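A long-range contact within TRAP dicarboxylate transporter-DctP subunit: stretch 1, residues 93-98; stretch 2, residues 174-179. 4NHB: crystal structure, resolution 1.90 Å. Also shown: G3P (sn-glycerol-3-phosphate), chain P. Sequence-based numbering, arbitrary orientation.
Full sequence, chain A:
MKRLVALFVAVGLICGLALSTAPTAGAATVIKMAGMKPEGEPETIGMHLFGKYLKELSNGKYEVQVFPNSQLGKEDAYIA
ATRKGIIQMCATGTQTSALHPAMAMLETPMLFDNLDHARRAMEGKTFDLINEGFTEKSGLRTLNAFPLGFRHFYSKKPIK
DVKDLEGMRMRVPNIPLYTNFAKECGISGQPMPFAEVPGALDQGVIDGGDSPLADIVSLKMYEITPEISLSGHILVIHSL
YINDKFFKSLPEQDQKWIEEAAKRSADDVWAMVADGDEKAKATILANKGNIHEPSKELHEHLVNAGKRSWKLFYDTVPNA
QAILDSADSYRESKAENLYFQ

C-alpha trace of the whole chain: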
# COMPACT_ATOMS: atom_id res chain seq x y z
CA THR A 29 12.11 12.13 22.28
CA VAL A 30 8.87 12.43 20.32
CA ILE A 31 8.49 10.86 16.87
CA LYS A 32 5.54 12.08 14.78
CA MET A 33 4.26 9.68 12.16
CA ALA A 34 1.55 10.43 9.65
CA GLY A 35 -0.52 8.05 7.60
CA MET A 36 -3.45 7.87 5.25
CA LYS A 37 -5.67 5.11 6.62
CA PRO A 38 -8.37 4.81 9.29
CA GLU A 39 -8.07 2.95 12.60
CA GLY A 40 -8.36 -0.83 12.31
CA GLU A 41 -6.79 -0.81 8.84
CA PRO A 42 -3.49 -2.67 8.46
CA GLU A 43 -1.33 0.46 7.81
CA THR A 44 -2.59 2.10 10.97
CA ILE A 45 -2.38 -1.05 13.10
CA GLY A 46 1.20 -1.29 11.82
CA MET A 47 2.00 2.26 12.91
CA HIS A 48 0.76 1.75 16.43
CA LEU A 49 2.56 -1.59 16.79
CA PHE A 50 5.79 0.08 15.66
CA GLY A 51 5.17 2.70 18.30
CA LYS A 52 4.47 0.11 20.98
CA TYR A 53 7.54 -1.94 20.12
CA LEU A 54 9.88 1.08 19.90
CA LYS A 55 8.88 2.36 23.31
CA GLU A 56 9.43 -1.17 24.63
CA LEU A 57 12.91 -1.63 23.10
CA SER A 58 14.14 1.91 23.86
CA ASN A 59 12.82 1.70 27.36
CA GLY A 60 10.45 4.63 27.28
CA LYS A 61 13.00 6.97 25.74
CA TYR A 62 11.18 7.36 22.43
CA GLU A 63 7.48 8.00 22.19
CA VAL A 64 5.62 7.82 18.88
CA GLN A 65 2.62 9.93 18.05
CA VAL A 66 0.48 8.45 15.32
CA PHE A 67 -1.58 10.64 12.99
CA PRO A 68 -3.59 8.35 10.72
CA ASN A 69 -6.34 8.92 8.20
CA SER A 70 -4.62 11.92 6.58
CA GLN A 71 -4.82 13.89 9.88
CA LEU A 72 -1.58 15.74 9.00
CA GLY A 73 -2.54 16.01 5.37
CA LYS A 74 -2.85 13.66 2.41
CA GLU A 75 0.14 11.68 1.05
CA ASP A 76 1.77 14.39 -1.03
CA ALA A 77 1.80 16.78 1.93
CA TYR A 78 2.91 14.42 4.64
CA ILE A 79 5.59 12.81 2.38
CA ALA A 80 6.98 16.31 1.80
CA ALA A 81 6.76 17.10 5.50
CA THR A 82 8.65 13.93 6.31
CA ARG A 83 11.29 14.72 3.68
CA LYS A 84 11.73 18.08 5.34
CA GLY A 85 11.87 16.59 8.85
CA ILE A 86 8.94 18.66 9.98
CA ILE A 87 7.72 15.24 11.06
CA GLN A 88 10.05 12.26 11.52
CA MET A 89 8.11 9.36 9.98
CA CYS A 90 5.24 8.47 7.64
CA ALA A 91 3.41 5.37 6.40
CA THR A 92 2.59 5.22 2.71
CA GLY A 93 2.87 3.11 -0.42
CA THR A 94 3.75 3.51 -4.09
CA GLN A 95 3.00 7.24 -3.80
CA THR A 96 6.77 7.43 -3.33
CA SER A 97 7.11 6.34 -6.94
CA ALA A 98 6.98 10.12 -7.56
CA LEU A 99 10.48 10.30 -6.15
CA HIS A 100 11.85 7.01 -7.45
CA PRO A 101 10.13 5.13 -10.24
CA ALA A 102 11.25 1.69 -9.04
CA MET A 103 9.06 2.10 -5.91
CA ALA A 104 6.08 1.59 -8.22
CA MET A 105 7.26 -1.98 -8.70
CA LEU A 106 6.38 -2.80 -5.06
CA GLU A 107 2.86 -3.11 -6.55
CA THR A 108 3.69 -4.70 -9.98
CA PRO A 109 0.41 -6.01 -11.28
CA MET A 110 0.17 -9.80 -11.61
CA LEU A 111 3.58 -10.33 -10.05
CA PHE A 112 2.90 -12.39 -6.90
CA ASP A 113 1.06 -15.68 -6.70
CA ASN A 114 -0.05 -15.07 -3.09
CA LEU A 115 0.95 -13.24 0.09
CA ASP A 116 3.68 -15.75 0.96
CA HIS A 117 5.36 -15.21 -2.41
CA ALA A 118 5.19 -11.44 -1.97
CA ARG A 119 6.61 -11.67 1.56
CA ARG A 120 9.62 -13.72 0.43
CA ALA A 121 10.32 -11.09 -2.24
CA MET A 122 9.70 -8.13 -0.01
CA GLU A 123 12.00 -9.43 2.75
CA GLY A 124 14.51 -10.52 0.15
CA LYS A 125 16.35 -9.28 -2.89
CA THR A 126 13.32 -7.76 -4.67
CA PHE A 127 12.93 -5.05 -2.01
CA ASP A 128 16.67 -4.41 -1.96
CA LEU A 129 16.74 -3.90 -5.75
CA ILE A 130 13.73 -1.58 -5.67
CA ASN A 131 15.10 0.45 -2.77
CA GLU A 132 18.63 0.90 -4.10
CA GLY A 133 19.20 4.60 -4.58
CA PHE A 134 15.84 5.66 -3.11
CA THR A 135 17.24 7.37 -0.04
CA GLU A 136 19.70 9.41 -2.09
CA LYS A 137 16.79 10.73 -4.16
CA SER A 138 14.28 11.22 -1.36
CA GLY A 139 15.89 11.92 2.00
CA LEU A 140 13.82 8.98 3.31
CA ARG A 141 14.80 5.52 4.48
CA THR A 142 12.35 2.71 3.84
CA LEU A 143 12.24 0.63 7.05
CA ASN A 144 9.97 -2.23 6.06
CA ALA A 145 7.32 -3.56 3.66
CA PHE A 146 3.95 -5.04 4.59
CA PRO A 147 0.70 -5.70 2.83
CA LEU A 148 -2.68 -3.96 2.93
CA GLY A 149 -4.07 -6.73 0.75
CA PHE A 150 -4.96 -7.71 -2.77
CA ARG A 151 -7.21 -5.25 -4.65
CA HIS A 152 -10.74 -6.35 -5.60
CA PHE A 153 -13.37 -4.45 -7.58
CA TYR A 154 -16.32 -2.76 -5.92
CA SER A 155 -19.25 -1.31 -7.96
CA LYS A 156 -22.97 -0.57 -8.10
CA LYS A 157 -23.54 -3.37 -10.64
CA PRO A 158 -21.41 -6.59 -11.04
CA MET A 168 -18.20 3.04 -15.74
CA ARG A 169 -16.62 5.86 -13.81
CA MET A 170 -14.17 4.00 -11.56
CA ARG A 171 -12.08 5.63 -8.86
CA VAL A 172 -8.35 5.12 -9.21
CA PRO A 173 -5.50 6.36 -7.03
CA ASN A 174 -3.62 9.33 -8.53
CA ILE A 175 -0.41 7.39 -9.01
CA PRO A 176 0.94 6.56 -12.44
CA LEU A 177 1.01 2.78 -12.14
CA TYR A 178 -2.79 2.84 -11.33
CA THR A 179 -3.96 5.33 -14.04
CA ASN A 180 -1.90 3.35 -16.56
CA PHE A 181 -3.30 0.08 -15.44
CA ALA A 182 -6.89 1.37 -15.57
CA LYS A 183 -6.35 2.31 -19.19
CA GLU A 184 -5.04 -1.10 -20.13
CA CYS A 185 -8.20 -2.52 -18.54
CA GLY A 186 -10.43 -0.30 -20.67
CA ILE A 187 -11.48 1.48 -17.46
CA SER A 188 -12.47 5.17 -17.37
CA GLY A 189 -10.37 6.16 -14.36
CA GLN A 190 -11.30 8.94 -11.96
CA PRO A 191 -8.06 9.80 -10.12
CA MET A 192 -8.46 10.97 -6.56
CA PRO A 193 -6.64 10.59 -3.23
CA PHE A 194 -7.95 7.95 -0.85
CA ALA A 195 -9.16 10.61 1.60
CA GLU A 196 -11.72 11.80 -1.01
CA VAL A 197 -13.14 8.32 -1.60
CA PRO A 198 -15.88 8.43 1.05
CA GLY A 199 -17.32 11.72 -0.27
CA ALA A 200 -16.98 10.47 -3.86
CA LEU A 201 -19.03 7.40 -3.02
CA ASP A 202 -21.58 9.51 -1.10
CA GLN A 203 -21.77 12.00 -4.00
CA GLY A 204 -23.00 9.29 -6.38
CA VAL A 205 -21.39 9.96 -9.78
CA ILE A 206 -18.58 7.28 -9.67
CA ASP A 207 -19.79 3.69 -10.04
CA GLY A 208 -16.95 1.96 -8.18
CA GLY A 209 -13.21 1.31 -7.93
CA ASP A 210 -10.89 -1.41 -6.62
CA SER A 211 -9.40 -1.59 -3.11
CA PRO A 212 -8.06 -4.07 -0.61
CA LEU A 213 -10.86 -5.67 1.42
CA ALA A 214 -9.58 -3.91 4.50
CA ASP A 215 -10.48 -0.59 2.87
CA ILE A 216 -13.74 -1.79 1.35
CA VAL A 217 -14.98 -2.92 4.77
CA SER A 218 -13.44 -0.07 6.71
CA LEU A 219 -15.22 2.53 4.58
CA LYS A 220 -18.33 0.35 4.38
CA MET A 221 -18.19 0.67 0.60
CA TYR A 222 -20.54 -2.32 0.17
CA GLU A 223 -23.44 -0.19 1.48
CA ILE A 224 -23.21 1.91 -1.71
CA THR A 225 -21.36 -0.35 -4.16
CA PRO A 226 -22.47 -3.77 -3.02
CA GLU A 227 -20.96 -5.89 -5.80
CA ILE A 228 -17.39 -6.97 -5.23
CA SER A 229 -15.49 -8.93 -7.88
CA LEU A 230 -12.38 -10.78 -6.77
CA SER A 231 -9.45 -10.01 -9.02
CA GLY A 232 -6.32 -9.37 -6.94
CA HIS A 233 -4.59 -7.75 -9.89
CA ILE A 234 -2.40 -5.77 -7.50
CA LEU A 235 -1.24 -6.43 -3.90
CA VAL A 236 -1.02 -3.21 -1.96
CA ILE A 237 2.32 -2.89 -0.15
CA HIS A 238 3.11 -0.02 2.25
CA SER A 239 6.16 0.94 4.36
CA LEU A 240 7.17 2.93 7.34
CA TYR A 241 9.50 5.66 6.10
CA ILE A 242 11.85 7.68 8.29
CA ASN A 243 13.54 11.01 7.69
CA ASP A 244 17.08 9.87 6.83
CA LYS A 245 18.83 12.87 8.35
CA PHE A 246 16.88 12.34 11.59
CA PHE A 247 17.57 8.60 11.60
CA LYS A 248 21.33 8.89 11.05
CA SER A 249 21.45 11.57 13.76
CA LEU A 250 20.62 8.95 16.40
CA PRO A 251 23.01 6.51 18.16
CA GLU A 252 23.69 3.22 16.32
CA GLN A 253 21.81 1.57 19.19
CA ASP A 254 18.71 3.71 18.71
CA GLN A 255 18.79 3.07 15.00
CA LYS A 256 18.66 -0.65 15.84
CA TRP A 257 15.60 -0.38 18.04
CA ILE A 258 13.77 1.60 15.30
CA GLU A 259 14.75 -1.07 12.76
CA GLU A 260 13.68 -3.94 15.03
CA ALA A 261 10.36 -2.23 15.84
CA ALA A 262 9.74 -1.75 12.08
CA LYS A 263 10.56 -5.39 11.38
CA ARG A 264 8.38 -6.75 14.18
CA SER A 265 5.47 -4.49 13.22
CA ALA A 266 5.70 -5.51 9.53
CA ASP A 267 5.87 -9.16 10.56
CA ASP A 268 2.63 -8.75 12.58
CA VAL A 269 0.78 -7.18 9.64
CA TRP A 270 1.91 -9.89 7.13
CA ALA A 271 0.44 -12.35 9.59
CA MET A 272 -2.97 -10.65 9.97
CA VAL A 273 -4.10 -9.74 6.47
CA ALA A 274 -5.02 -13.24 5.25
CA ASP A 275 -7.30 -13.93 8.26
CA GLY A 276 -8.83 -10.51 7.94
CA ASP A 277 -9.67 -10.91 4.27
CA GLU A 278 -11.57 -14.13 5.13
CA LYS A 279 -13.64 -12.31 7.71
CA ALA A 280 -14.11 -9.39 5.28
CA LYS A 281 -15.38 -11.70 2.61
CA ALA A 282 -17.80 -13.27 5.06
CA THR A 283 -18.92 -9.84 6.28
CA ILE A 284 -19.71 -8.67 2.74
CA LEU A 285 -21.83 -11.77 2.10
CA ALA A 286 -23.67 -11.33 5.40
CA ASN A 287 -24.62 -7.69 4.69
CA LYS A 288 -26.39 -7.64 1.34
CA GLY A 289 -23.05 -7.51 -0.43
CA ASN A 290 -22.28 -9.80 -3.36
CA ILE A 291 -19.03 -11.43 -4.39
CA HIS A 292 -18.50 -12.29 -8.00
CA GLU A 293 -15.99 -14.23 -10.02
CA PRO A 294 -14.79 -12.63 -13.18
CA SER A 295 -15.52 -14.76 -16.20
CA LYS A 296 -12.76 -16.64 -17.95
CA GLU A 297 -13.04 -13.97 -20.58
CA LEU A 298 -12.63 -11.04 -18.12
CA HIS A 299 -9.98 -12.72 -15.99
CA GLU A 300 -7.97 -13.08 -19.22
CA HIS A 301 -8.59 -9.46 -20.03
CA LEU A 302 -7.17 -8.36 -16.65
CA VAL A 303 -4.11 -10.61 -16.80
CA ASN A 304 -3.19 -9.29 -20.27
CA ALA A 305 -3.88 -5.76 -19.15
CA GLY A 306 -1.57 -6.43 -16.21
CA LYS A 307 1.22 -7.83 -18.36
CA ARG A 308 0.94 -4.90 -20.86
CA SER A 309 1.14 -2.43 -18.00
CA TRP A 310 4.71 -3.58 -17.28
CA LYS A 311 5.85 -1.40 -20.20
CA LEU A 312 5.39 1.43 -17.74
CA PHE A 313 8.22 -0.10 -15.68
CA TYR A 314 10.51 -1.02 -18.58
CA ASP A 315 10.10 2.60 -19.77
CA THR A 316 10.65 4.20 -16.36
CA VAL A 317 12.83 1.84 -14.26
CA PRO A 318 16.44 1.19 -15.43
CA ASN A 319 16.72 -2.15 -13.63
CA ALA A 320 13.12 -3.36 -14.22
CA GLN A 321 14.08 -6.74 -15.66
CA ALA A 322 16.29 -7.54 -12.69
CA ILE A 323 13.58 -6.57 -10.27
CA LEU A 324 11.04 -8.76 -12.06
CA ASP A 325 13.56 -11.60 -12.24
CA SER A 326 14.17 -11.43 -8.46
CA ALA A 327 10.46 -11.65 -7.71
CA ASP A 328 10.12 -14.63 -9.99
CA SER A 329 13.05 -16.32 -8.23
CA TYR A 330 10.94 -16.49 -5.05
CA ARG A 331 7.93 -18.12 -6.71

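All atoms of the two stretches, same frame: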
# COMPACT_ATOMS: atom_id res chain seq x y z
N GLY A 93 2.54 4.11 0.56
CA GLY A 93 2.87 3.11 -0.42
C GLY A 93 3.56 3.63 -1.68
O GLY A 93 4.55 4.38 -1.62
N THR A 94 3.06 3.20 -2.84
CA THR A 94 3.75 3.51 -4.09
C THR A 94 3.58 4.97 -4.54
O THR A 94 3.97 5.35 -5.68
CB THR A 94 3.30 2.59 -5.21
OG1 THR A 94 1.87 2.66 -5.30
CG2 THR A 94 3.77 1.12 -4.97
N GLN A 95 2.98 5.78 -3.67
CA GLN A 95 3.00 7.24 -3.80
C GLN A 95 4.45 7.73 -3.94
O GLN A 95 4.74 8.71 -4.62
CB GLN A 95 2.34 7.89 -2.57
CG GLN A 95 0.79 7.69 -2.43
CD GLN A 95 0.40 6.33 -1.81
OE1 GLN A 95 1.21 5.39 -1.73
NE2 GLN A 95 -0.84 6.22 -1.38
N THR A 96 5.37 7.02 -3.30
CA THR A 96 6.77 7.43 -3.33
C THR A 96 7.42 7.10 -4.66
O THR A 96 8.59 7.44 -4.88
CB THR A 96 7.58 6.76 -2.20
OG1 THR A 96 7.50 5.36 -2.38
CG2 THR A 96 7.03 7.12 -0.83
N SER A 97 6.67 6.45 -5.55
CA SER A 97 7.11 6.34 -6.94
C SER A 97 7.32 7.70 -7.60
O SER A 97 7.98 7.77 -8.62
CB SER A 97 6.16 5.47 -7.77
OG SER A 97 4.90 6.08 -7.98
N ALA A 98 6.79 8.78 -7.02
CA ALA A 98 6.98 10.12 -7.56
C ALA A 98 8.41 10.56 -7.46
O ALA A 98 8.88 11.41 -8.23
CB ALA A 98 6.10 11.16 -6.81
N ASN A 174 -4.34 8.41 -7.64
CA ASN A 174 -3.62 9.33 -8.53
C ASN A 174 -2.12 9.05 -8.49
O ASN A 174 -1.34 9.84 -8.00
CB ASN A 174 -3.88 10.79 -8.14
CG ASN A 174 -3.51 11.77 -9.26
OD1 ASN A 174 -3.17 11.39 -10.37
ND2 ASN A 174 -3.58 13.05 -8.95
N ILE A 175 -1.77 7.88 -8.99
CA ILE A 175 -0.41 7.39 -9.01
C ILE A 175 -0.25 6.77 -10.39
O ILE A 175 -1.14 6.10 -10.86
CB ILE A 175 -0.19 6.27 -7.92
CG1 ILE A 175 -0.56 6.76 -6.52
CG2 ILE A 175 1.25 5.78 -7.96
CD1 ILE A 175 -0.38 5.69 -5.38
N PRO A 176 0.89 7.00 -11.05
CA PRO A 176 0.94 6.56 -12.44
C PRO A 176 0.64 5.07 -12.70
O PRO A 176 -0.14 4.67 -13.61
CB PRO A 176 2.37 6.94 -12.85
CG PRO A 176 2.59 8.22 -12.11
CD PRO A 176 1.96 7.96 -10.74
N LEU A 177 1.21 4.20 -11.90
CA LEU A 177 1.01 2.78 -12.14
C LEU A 177 -0.50 2.39 -12.15
O LEU A 177 -0.90 1.48 -12.89
CB LEU A 177 1.85 1.97 -11.14
CG LEU A 177 1.22 1.57 -9.82
CD1 LEU A 177 0.48 0.29 -10.04
CD2 LEU A 177 2.29 1.38 -8.74
N TYR A 178 -1.33 3.08 -11.37
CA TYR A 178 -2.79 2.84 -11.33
C TYR A 178 -3.61 3.45 -12.53
O TYR A 178 -4.52 2.84 -13.05
CB TYR A 178 -3.37 3.37 -10.01
CG TYR A 178 -3.05 2.47 -8.83
CD1 TYR A 178 -3.81 1.37 -8.56
CD2 TYR A 178 -1.94 2.70 -8.03
CE1 TYR A 178 -3.52 0.54 -7.47
CE2 TYR A 178 -1.62 1.85 -6.96
CZ TYR A 178 -2.44 0.79 -6.69
OH TYR A 178 -2.15 -0.07 -5.66
N THR A 179 -3.28 4.68 -12.91
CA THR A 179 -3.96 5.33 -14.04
C THR A 179 -3.58 4.58 -15.31
O THR A 179 -4.43 4.33 -16.17
CB THR A 179 -3.59 6.83 -14.14
OG1 THR A 179 -2.17 6.98 -14.23
CG2 THR A 179 -4.11 7.62 -12.91
O1 G3P P . 0.29 1.98 -2.33
C1 G3P P . -0.57 2.78 -3.09
C2 G3P P . -2.01 2.66 -2.56
O2 G3P P . -2.03 3.06 -1.21
C3 G3P P . -2.93 3.56 -3.39
O1P G3P P . -4.23 3.05 -3.33
O4P G3P P . -4.67 3.39 -0.97
O2P G3P P . -5.27 5.24 -2.61
O3P G3P P . -6.64 3.16 -2.53
P G3P P . -5.26 3.76 -2.30
O HOH W 1 3.62 4.97 -10.38

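This is a small, mostly van der Waals contact in which Ile-175, just ahead of a helix, packs against a 3-10 turn with no direct hydrogen bond between the stretches, though one water joins them. Ile-175 points toward the turn, and its branched, apolar side chain can meet several residues at once. Its CD1 lies 3.7 Å from CD of Gln-95 and 3.8 Å from OG1 of Thr-94, while its CG2 lies 3.6 Å from O of Thr-94 and 3.7 Å from OG of Ser-97.

That carbonyl can sit against a methyl group because its polar needs are met within the turn: Ser-97 donates to it through both N (2.9 Å to Thr-94 O) and OG (2.6 Å to Thr-94 O). The short serine side chain can thus fold back onto the turn's own carbonyl, and its OG also accepts a bond from the water, 2.9 Å away; the same water accepts from N of Leu-177 (3.0 Å), an amide in the helix's first turn.

Thr-94 OG1 approaches CD2 of Leu-177 (3.7 Å) and the edge of the Tyr-178 ring at CE2 (3.9 Å); hydrogen-bonded elsewhere in the structure, this hydroxyl has its polar need met although its neighbours across the contact are carbon atoms. Sn-glycerol-3-phosphate borders the contact: Thr-94 N donates to its O1 (3.1 Å), and Ile-175 CD1 packs against its C1 (3.7 Å). At Gly-93, a CB would clash with ligand O1.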